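Local coordinates for Dps family protein (Staphylococcus aureus subsp. aureus, PDB 2D5K), which probably binds and stores iron and compacts the nucleoid, as a dodecameric Dps protein of the ferritin-like family, at residues Lys44-Glu47 with Leu48-Glu51; Ala113-Ile116 with Ala117-Gly121; Lys88-Ser91 with Ala92-Val96; Thr73-Glu76 with Cys77-Ser81. All coordinates share one frame; numbering follows the deposited sequence.

Contact 1: Lys44-Glu47 with Leu48-Glu51; sequences KFEE and LYNE
Glu46 and Tyr49, three residues apart on one helix, make a CH-pi contact in which Glu46 CA sits over a face of the Tyr49 ring, 3.6 Å from the ring centroid. The ring can fold back over the preceding turn because Tyr49 CG lies between its own backbone N and carbonyl carbon (chi1 62°). The extended Glu46 chain runs on over the same face, its CG above the CZ-OH end and 3.2 Å from Tyr49 OH, and its carboxylate lies nearly parallel to the ring (3°), displaced beyond the hydroxyl. Among the apolar contacts, Leu48 CD1 meets the edge of the Phe45 ring at CD1, 4.2 Å away, while Lys44 bends at chi2 so that its CE reaches Leu48 CG at 3.9 Å. These residues belong to helix 38-65 of the ferritin-like four-helix bundle. Tyr49 also stacks on His27 and meets His30 edge-to-face, both on helix 5-32, and Leu48 packs on Phe143 of helix 123-147. Backbone bonds from i+4 to i hold the turns together, among them Asn50 N to Glu46 O at 2.9 Å. The Glu51 carboxylate is engaged across the bundle, one oxygen bonded to Ser135 OG and the other to His139 NE2.

Contact 2: Ala113-Ile116 with Ala117-Gly121; sequences AIEI and AGNAG
Glu115 O accepts the backbone N-H of Asn119 at 2.9 Å, a nearly straight bond with an angle of 162° at the hydrogen. The Asn119 side chain folds back over the same carbonyl: its CG lies beside its own backbone N (chi1 -70°), which brings Asn119 CG to 3.2 Å from Glu115 O. Farther out, the amide oxygen Asn119 OD1 stands 3.7 Å from Glu115 CG, and the carboxylate and amide planes are turned 49° against each other. This Glu115-Asn119 pair lies on the exposed side of the helix.

The other side chains are short or turned to the bundle. Ala117 CB rests 3.4 Å from Ala113 O, and Ala120 CB is equally close, 3.4 Å, to Ile116 O. Ile114 packs on Phe129 and Ile130 of helix 123-147, whereas Ile116 touches Asp7 of helix 5-32. Toward the end of the helix the pattern changes: Ala120 N still reaches Ile116 O at 3.0 Å, though the bond is bent, and Gly121 N bonds to Gly118 O at 3.0 Å. Gly121 has a positive phi, and with two bonds closing back into the last turn around it, helix 92-120 ends in a Schellman motif.

Contact 3: Lys88-Ser91 with Ala92-Val96; sequences KGYS and AEQMV
Two side-chain torsions join Ser91 to Gln94: Ser91 OG sits between its own backbone N and carbonyl carbon (chi1 67°), turned to the first turn of the helix, while Gln94 CG lies beside its backbone N (chi1 -62°) and the chain continues extended back to Ser91. The two residues thereby exchange hydrogen bonds. Gln94 N donates to Ser91 OG at 3.1 Å, and Ser91 N donates to Gln94 OE1 at 2.9 Å, each bond close to straight. This reciprocal pair is a capping box, with Ser91 at the N-cap. The side-chain oxygens take up backbone N-H groups at the start of the helix, where no preceding turn supplies carbonyls. Ser91 N meets Gln94 OE1 well off the line of the C=O bond (131°), only slightly tilted from the amide plane. The fold-back presses Gln94 CG close to Ser91 OG, 3.1 Å away.

Regular helical bonding begins with Met95 N to Ser91 O at 2.9 Å. Just before the cap, the Tyr90 and Gln94 side chains cross at about a right angle, touching at Tyr90 CD2 and Gln94 CB (3.9 Å), and Tyr90 CB packs on Met95 CG at 3.9 Å. The Tyr90 hydroxyl bonds to OE1 of Glu98, one turn beyond Gln94.

The cap thus opens helix 92-120 where the loop after helix 74-80 ends. Met95 touches Phe29 and Tyr32 of helix 5-32 and Phe45 of helix 38-65, and Val96 faces Phe143 and Tyr146 of helix 123-147.

Contact 4: Thr73-Glu76 with Cys77-Ser81; sequences TLTE and CLEQS
Residues 74-80 form a short helix of about two turns, in which Cys77 N reaches back to Thr73 O at 3.2 Å and Leu78 N to Leu74 O at 2.9 Å, before Ser81 departs from helical angles. Near its other end Glu76 O accepts Gln80 N, and more weakly Glu79 N. The Cys77 side chain lies beside its own backbone N (chi1 -72°), so that SG points back along the helix and stands 3.3 Å from Thr73 O. Leu78 uses the same kind of rotamer and brings its CG to 3.4 Å from Leu74 O, alongside the carbonyl that its own N-H bonds. Gln80 CG rests in similar fashion on Glu76 O.

Thr73 is the N-cap. Its OG1 accepts Glu76 N at 3.1 Å and donates to Glu76 OE1 at 2.7 Å, so Glu76 engages the hydroxyl twice, through its backbone N and its carboxylate; OE1 is met on its anti side. This short helix is the extra one that Dps proteins carry in the connection between the second and third helices of the four-helix bundle, and it faces another subunit. Glu85 of that neighbouring subunit bonds Leu74 N with one carboxylate oxygen and Thr75 OG1 with the other, while Thr75 and Leu78 pack on Leu78 and Thr75 of the neighbour. Within the chain, Leu74 and Cys77 lie on Thr20 of helix 5-32.

Along the chain the order is contact 1, contact 4, contact 3, contact 2. Contacts 3 and 2 mark the start and the end of helix 92-120, their centres about 36 Å apart on opposite sides of the chain's centre. Contact 1, within helix 38-65, is the neighbour of contact 3: their centres lie about 16 Å apart and they touch where Phe45 CE2 meets Met95 SD at 4.1 Å. Contact 4 occupies the short helix 74-80 between these two long helices, its centre about 20 Å from that of contact 1, with no direct touch. Together they sample a partly buried stretch of one bundle helix, both ends of another, and the short connecting helix that packs on another subunit of the dodecamer.

Contact 1: Lys44-Glu47 with Leu48-Glu51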
loop_
_atom_site.group_PDB
_atom_site.type_symbol
_atom_site.label_atom_id
_atom_site.label_comp_id
_atom_site.label_asym_id
_atom_site.label_seq_id
_atom_site.Cartn_x
_atom_site.Cartn_y
_atom_site.Cartn_z
ATOM N N LYS B 44 8.947 16.752 15.442
ATOM C CA LYS B 44 9.802 17.490 14.517
ATOM C C LYS B 44 11.280 17.151 14.701
ATOM O O LYS B 44 12.014 17.007 13.725
ATOM C CB LYS B 44 9.599 19.003 14.680
ATOM C CG LYS B 44 10.393 19.825 13.669
ATOM C CD LYS B 44 10.009 19.439 12.242
ATOM C CE LYS B 44 11.014 19.955 11.215
ATOM N NZ LYS B 44 11.038 21.443 11.086
ATOM N N PHE B 45 11.722 17.023 15.948
ATOM C CA PHE B 45 13.122 16.698 16.194
ATOM C C PHE B 45 13.474 15.309 15.667
ATOM O O PHE B 45 14.607 15.075 15.245
ATOM C CB PHE B 45 13.456 16.806 17.688
ATOM C CG PHE B 45 13.381 18.215 18.225
ATOM C CD1 PHE B 45 13.718 19.301 17.422
ATOM C CD2 PHE B 45 12.983 18.453 19.536
ATOM C CE1 PHE B 45 13.658 20.606 17.917
ATOM C CE2 PHE B 45 12.922 19.751 20.039
ATOM C CZ PHE B 45 13.260 20.828 19.227
ATOM N N GLU B 46 12.510 14.390 15.683
ATOM C CA GLU B 46 12.763 13.045 15.167
ATOM C C GLU B 46 12.865 13.096 13.646
ATOM O O GLU B 46 13.719 12.443 13.051
ATOM C CB GLU B 46 11.650 12.072 15.568
ATOM C CG GLU B 46 11.955 10.636 15.134
ATOM C CD GLU B 46 10.952 9.619 15.640
ATOM O OE1 GLU B 46 10.403 9.811 16.745
ATOM O OE2 GLU B 46 10.732 8.609 14.936
ATOM N N GLU B 47 11.994 13.872 13.015
ATOM C CA GLU B 47 12.031 13.996 11.563
ATOM C C GLU B 47 13.399 14.551 11.179
ATOM O O GLU B 47 14.001 14.134 10.188
ATOM C CB GLU B 47 10.923 14.934 11.078
ATOM C CG GLU B 47 9.533 14.548 11.587
ATOM C CD GLU B 47 8.423 15.415 11.013
ATOM O OE1 GLU B 47 8.626 16.641 10.879
ATOM O OE2 GLU B 47 7.340 14.872 10.710
ATOM N N LEU B 48 13.893 15.486 11.983
ATOM C CA LEU B 48 15.192 16.087 11.729
ATOM C C LEU B 48 16.355 15.116 11.903
ATOM O O LEU B 48 17.268 15.109 11.076
ATOM C CB LEU B 48 15.397 17.315 12.626
ATOM C CG LEU B 48 14.512 18.507 12.245
ATOM C CD1 LEU B 48 14.619 19.599 13.297
ATOM C CD2 LEU B 48 14.935 19.032 10.873
ATOM N N TYR B 49 16.363 14.297 12.955
ATOM C CA TYR B 49 17.496 13.395 13.059
ATOM C C TYR B 49 17.420 12.273 12.029
ATOM O O TYR B 49 18.449 11.748 11.622
ATOM C CB TYR B 49 17.731 12.863 14.495
ATOM C CG TYR B 49 16.665 12.025 15.183
ATOM C CD1 TYR B 49 16.233 10.802 14.658
ATOM C CD2 TYR B 49 16.170 12.413 16.428
ATOM C CE1 TYR B 49 15.335 9.984 15.374
ATOM C CE2 TYR B 49 15.280 11.613 17.144
ATOM C CZ TYR B 49 14.867 10.404 16.618
ATOM O OH TYR B 49 13.991 9.628 17.349
ATOM N N ASN B 50 16.217 11.926 11.579
ATOM C CA ASN B 50 16.108 10.894 10.551
ATOM C C ASN B 50 16.711 11.474 9.269
ATOM O O ASN B 50 17.383 10.777 8.505
ATOM C CB ASN B 50 14.650 10.498 10.308
ATOM C CG ASN B 50 14.109 9.570 11.381
ATOM O OD1 ASN B 50 14.864 8.837 12.022
ATOM N ND2 ASN B 50 12.794 9.586 11.570
ATOM N N GLU B 51 16.481 12.763 9.044
ATOM C CA GLU B 51 17.025 13.419 7.867
ATOM C C GLU B 51 18.539 13.536 8.010
ATOM O O GLU B 51 19.277 13.382 7.038
ATOM C CB GLU B 51 16.390 14.799 7.695
ATOM C CG GLU B 51 17.022 15.648 6.616
ATOM C CD GLU B 51 16.125 16.794 6.192
ATOM O OE1 GLU B 51 15.416 17.347 7.058
ATOM O OE2 GLU B 51 16.133 17.145 4.992
#

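Contact 2: Ala113-Ile116 with Ala117-Gly121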
loop_
_atom_site.group_PDB
_atom_site.type_symbol
_atom_site.label_atom_id
_atom_site.label_comp_id
_atom_site.label_asym_id
_atom_site.label_seq_id
_atom_site.Cartn_x
_atom_site.Cartn_y
_atom_site.Cartn_z
ATOM N N ALA B 113 31.371 25.335 0.588
ATOM C CA ALA B 113 31.591 23.972 0.110
ATOM C C ALA B 113 31.136 23.807 -1.337
ATOM O O ALA B 113 31.769 23.095 -2.121
ATOM C CB ALA B 113 30.848 22.977 1.006
ATOM N N ILE B 114 30.025 24.455 -1.677
ATOM C CA ILE B 114 29.473 24.397 -3.027
ATOM C C ILE B 114 30.461 25.012 -4.016
ATOM O O ILE B 114 30.702 24.472 -5.099
ATOM C CB ILE B 114 28.122 25.149 -3.075
ATOM C CG1 ILE B 114 27.064 24.332 -2.325
ATOM C CG2 ILE B 114 27.704 25.415 -4.520
ATOM C CD1 ILE B 114 25.847 25.139 -1.897
ATOM N N GLU B 115 31.034 26.145 -3.632
ATOM C CA GLU B 115 32.003 26.830 -4.476
ATOM C C GLU B 115 33.246 25.965 -4.676
ATOM O O GLU B 115 33.753 25.843 -5.789
ATOM C CB GLU B 115 32.389 28.167 -3.842
ATOM C CG GLU B 115 33.546 28.870 -4.527
ATOM C CD GLU B 115 33.798 30.250 -3.959
ATOM O OE1 GLU B 115 33.858 30.382 -2.716
ATOM O OE2 GLU B 115 33.941 31.204 -4.756
ATOM N N ILE B 116 33.729 25.366 -3.590
ATOM C CA ILE B 116 34.910 24.509 -3.637
ATOM C C ILE B 116 34.687 23.310 -4.554
ATOM O O ILE B 116 35.529 22.992 -5.392
ATOM C CB ILE B 116 35.281 23.987 -2.222
ATOM C CG1 ILE B 116 35.627 25.166 -1.307
ATOM C CG2 ILE B 116 36.441 22.997 -2.305
ATOM C CD1 ILE B 116 36.638 26.118 -1.891
ATOM N N ALA B 117 33.549 22.646 -4.388
ATOM C CA ALA B 117 33.226 21.479 -5.201
ATOM C C ALA B 117 33.176 21.839 -6.683
ATOM O O ALA B 117 33.752 21.140 -7.522
ATOM C CB ALA B 117 31.894 20.892 -4.757
ATOM N N GLY B 118 32.484 22.928 -7.000
ATOM C CA GLY B 118 32.375 23.359 -8.382
ATOM C C GLY B 118 33.727 23.689 -8.984
ATOM O O GLY B 118 34.023 23.296 -10.110
ATOM N N ASN B 119 34.554 24.412 -8.237
ATOM C CA ASN B 119 35.879 24.782 -8.719
ATOM C C ASN B 119 36.770 23.565 -8.947
ATOM O O ASN B 119 37.635 23.573 -9.826
ATOM C CB ASN B 119 36.550 25.740 -7.730
ATOM C CG ASN B 119 35.899 27.114 -7.716
ATOM O OD1 ASN B 119 36.231 27.963 -6.886
ATOM N ND2 ASN B 119 34.973 27.342 -8.642
ATOM N N ALA B 120 36.551 22.520 -8.155
ATOM C CA ALA B 120 37.331 21.294 -8.258
ATOM C C ALA B 120 36.784 20.379 -9.348
ATOM O O ALA B 120 37.401 19.372 -9.696
ATOM C CB ALA B 120 37.328 20.570 -6.918
ATOM N N GLY B 121 35.625 20.736 -9.885
ATOM C CA GLY B 121 35.022 19.929 -10.928
ATOM C C GLY B 121 34.245 18.748 -10.374
ATOM O O GLY B 121 33.892 17.834 -11.119
#

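Contact 3: Lys88-Ser91 with Ala92-Val96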
loop_
_atom_site.group_PDB
_atom_site.type_symbol
_atom_site.label_atom_id
_atom_site.label_comp_id
_atom_site.label_asym_id
_atom_site.label_seq_id
_atom_site.Cartn_x
_atom_site.Cartn_y
_atom_site.Cartn_z
ATOM N N LYS B 88 22.927 21.363 29.325
ATOM C CA LYS B 88 21.782 21.045 30.173
ATOM C C LYS B 88 20.835 22.218 30.421
ATOM O O LYS B 88 21.228 23.379 30.326
ATOM C CB LYS B 88 22.262 20.513 31.529
ATOM C CG LYS B 88 23.026 19.202 31.469
ATOM C CD LYS B 88 23.390 18.730 32.869
ATOM C CE LYS B 88 24.043 17.357 32.844
ATOM N NZ LYS B 88 25.290 17.348 32.031
ATOM N N GLY B 89 19.581 21.892 30.728
ATOM C CA GLY B 89 18.578 22.898 31.045
ATOM C C GLY B 89 18.020 23.781 29.946
ATOM O O GLY B 89 17.696 24.943 30.194
ATOM N N TYR B 90 17.893 23.248 28.737
ATOM C CA TYR B 90 17.360 24.033 27.632
ATOM C C TYR B 90 15.839 23.957 27.546
ATOM O O TYR B 90 15.253 22.881 27.664
ATOM C CB TYR B 90 17.966 23.561 26.305
ATOM C CG TYR B 90 19.268 24.237 25.940
ATOM C CD1 TYR B 90 20.247 24.487 26.905
ATOM C CD2 TYR B 90 19.529 24.617 24.624
ATOM C CE1 TYR B 90 21.454 25.103 26.566
ATOM C CE2 TYR B 90 20.731 25.229 24.276
ATOM C CZ TYR B 90 21.687 25.469 25.250
ATOM O OH TYR B 90 22.875 26.075 24.906
ATOM N N SER B 91 15.205 25.110 27.356
ATOM C CA SER B 91 13.757 25.168 27.203
ATOM C C SER B 91 13.510 24.865 25.727
ATOM O O SER B 91 14.450 24.886 24.931
ATOM C CB SER B 91 13.243 26.571 27.516
ATOM O OG SER B 91 13.701 27.493 26.543
ATOM N N ALA B 92 12.262 24.596 25.359
ATOM C CA ALA B 92 11.944 24.303 23.961
ATOM C C ALA B 92 12.401 25.459 23.074
ATOM O O ALA B 92 12.977 25.252 22.009
ATOM C CB ALA B 92 10.446 24.079 23.797
ATOM N N GLU B 93 12.143 26.683 23.521
ATOM C CA GLU B 93 12.533 27.857 22.753
ATOM C C GLU B 93 14.047 27.913 22.556
ATOM O O GLU B 93 14.526 28.199 21.460
ATOM C CB GLU B 93 12.044 29.129 23.456
ATOM C CG GLU B 93 12.305 30.404 22.677
ATOM C CD GLU B 93 13.278 31.324 23.381
ATOM O OE1 GLU B 93 14.378 30.858 23.752
ATOM O OE2 GLU B 93 12.947 32.516 23.559
ATOM N N GLN B 94 14.801 27.631 23.613
ATOM C CA GLN B 94 16.260 27.663 23.524
ATOM C C GLN B 94 16.778 26.564 22.603
ATOM O O GLN B 94 17.803 26.725 21.944
ATOM C CB GLN B 94 16.879 27.530 24.918
ATOM C CG GLN B 94 16.502 28.674 25.848
ATOM C CD GLN B 94 17.017 28.482 27.261
ATOM O OE1 GLN B 94 16.958 27.383 27.812
ATOM N NE2 GLN B 94 17.512 29.560 27.861
ATOM N N MET B 95 16.066 25.444 22.551
ATOM C CA MET B 95 16.480 24.351 21.678
ATOM C C MET B 95 16.324 24.784 20.225
ATOM O O MET B 95 17.226 24.596 19.412
ATOM C CB MET B 95 15.624 23.107 21.925
ATOM C CG MET B 95 15.824 22.474 23.288
ATOM S SD MET B 95 14.748 21.044 23.497
ATOM C CE MET B 95 15.483 20.292 24.955
ATOM N N VAL B 96 15.173 25.365 19.904
ATOM C CA VAL B 96 14.917 25.806 18.538
ATOM C C VAL B 96 15.875 26.937 18.172
ATOM O O VAL B 96 16.356 27.004 17.044
ATOM C CB VAL B 96 13.451 26.253 18.364
ATOM C CG1 VAL B 96 13.218 26.760 16.948
ATOM C CG2 VAL B 96 12.525 25.085 18.659
#

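Contact 4: Thr73-Glu76 with Cys77-Ser81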
loop_
_atom_site.group_PDB
_atom_site.type_symbol
_atom_site.label_atom_id
_atom_site.label_comp_id
_atom_site.label_asym_id
_atom_site.label_seq_id
_atom_site.Cartn_x
_atom_site.Cartn_y
_atom_site.Cartn_z
ATOM N N THR B 73 34.304 7.548 13.144
ATOM C CA THR B 73 34.244 7.450 14.599
ATOM C C THR B 73 33.621 8.713 15.177
ATOM O O THR B 73 33.677 9.777 14.562
ATOM C CB THR B 73 35.642 7.270 15.237
ATOM O OG1 THR B 73 36.390 8.489 15.118
ATOM C CG2 THR B 73 36.393 6.131 14.557
ATOM N N LEU B 74 33.029 8.586 16.358
ATOM C CA LEU B 74 32.398 9.718 17.025
ATOM C C LEU B 74 33.454 10.700 17.520
ATOM O O LEU B 74 33.248 11.918 17.519
ATOM C CB LEU B 74 31.549 9.219 18.194
ATOM C CG LEU B 74 30.412 8.277 17.779
ATOM C CD1 LEU B 74 29.749 7.686 19.013
ATOM C CD2 LEU B 74 29.396 9.045 16.940
ATOM N N THR B 75 34.592 10.166 17.942
ATOM C CA THR B 75 35.677 11.001 18.434
ATOM C C THR B 75 36.124 11.973 17.344
ATOM O O THR B 75 36.324 13.160 17.602
ATOM C CB THR B 75 36.882 10.141 18.866
ATOM O OG1 THR B 75 36.451 9.166 19.824
ATOM C CG2 THR B 75 37.964 11.017 19.490
ATOM N N GLU B 76 36.280 11.467 16.124
ATOM C CA GLU B 76 36.700 12.305 15.004
ATOM C C GLU B 76 35.616 13.330 14.669
ATOM O O GLU B 76 35.916 14.494 14.395
ATOM C CB GLU B 76 37.007 11.438 13.777
ATOM C CG GLU B 76 38.278 10.599 13.913
ATOM C CD GLU B 76 38.425 9.567 12.807
ATOM O OE1 GLU B 76 37.596 8.634 12.743
ATOM O OE2 GLU B 76 39.372 9.689 12.000
ATOM N N CYS B 77 34.358 12.901 14.699
ATOM C CA CYS B 77 33.253 13.805 14.404
ATOM C C CYS B 77 33.218 14.980 15.384
ATOM O O CYS B 77 33.050 16.132 14.979
ATOM C CB CYS B 77 31.924 13.047 14.442
ATOM S SG CYS B 77 31.658 11.917 13.040
ATOM N N LEU B 78 33.385 14.693 16.672
ATOM C CA LEU B 78 33.375 15.741 17.687
ATOM C C LEU B 78 34.505 16.741 17.464
ATOM O O LEU B 78 34.388 17.912 17.817
ATOM C CB LEU B 78 33.503 15.131 19.086
ATOM C CG LEU B 78 32.290 14.368 19.626
ATOM C CD1 LEU B 78 32.673 13.595 20.885
ATOM C CD2 LEU B 78 31.166 15.349 19.926
ATOM N N GLU B 79 35.598 16.275 16.869
ATOM C CA GLU B 79 36.746 17.139 16.615
ATOM C C GLU B 79 36.512 18.128 15.472
ATOM O O GLU B 79 36.891 19.294 15.568
ATOM C CB GLU B 79 37.985 16.296 16.293
ATOM C CG GLU B 79 38.284 15.202 17.304
ATOM C CD GLU B 79 39.560 14.439 16.989
ATOM O OE1 GLU B 79 39.756 14.050 15.815
ATOM O OE2 GLU B 79 40.363 14.219 17.921
ATOM N N GLN B 80 35.879 17.667 14.400
ATOM C CA GLN B 80 35.648 18.515 13.233
ATOM C C GLN B 80 34.354 19.332 13.245
ATOM O O GLN B 80 34.312 20.444 12.717
ATOM C CB GLN B 80 35.669 17.660 11.964
ATOM C CG GLN B 80 36.849 16.708 11.857
ATOM C CD GLN B 80 36.819 15.896 10.576
ATOM O OE1 GLN B 80 37.565 14.927 10.421
ATOM N NE2 GLN B 80 35.960 16.293 9.643
ATOM N N SER B 81 33.307 18.779 13.844
ATOM C CA SER B 81 31.997 19.430 13.886
ATOM C C SER B 81 31.920 20.864 14.412
ATOM O O SER B 81 32.519 21.195 15.436
ATOM C CB SER B 81 31.029 18.568 14.701
ATOM O OG SER B 81 29.758 19.190 14.797
#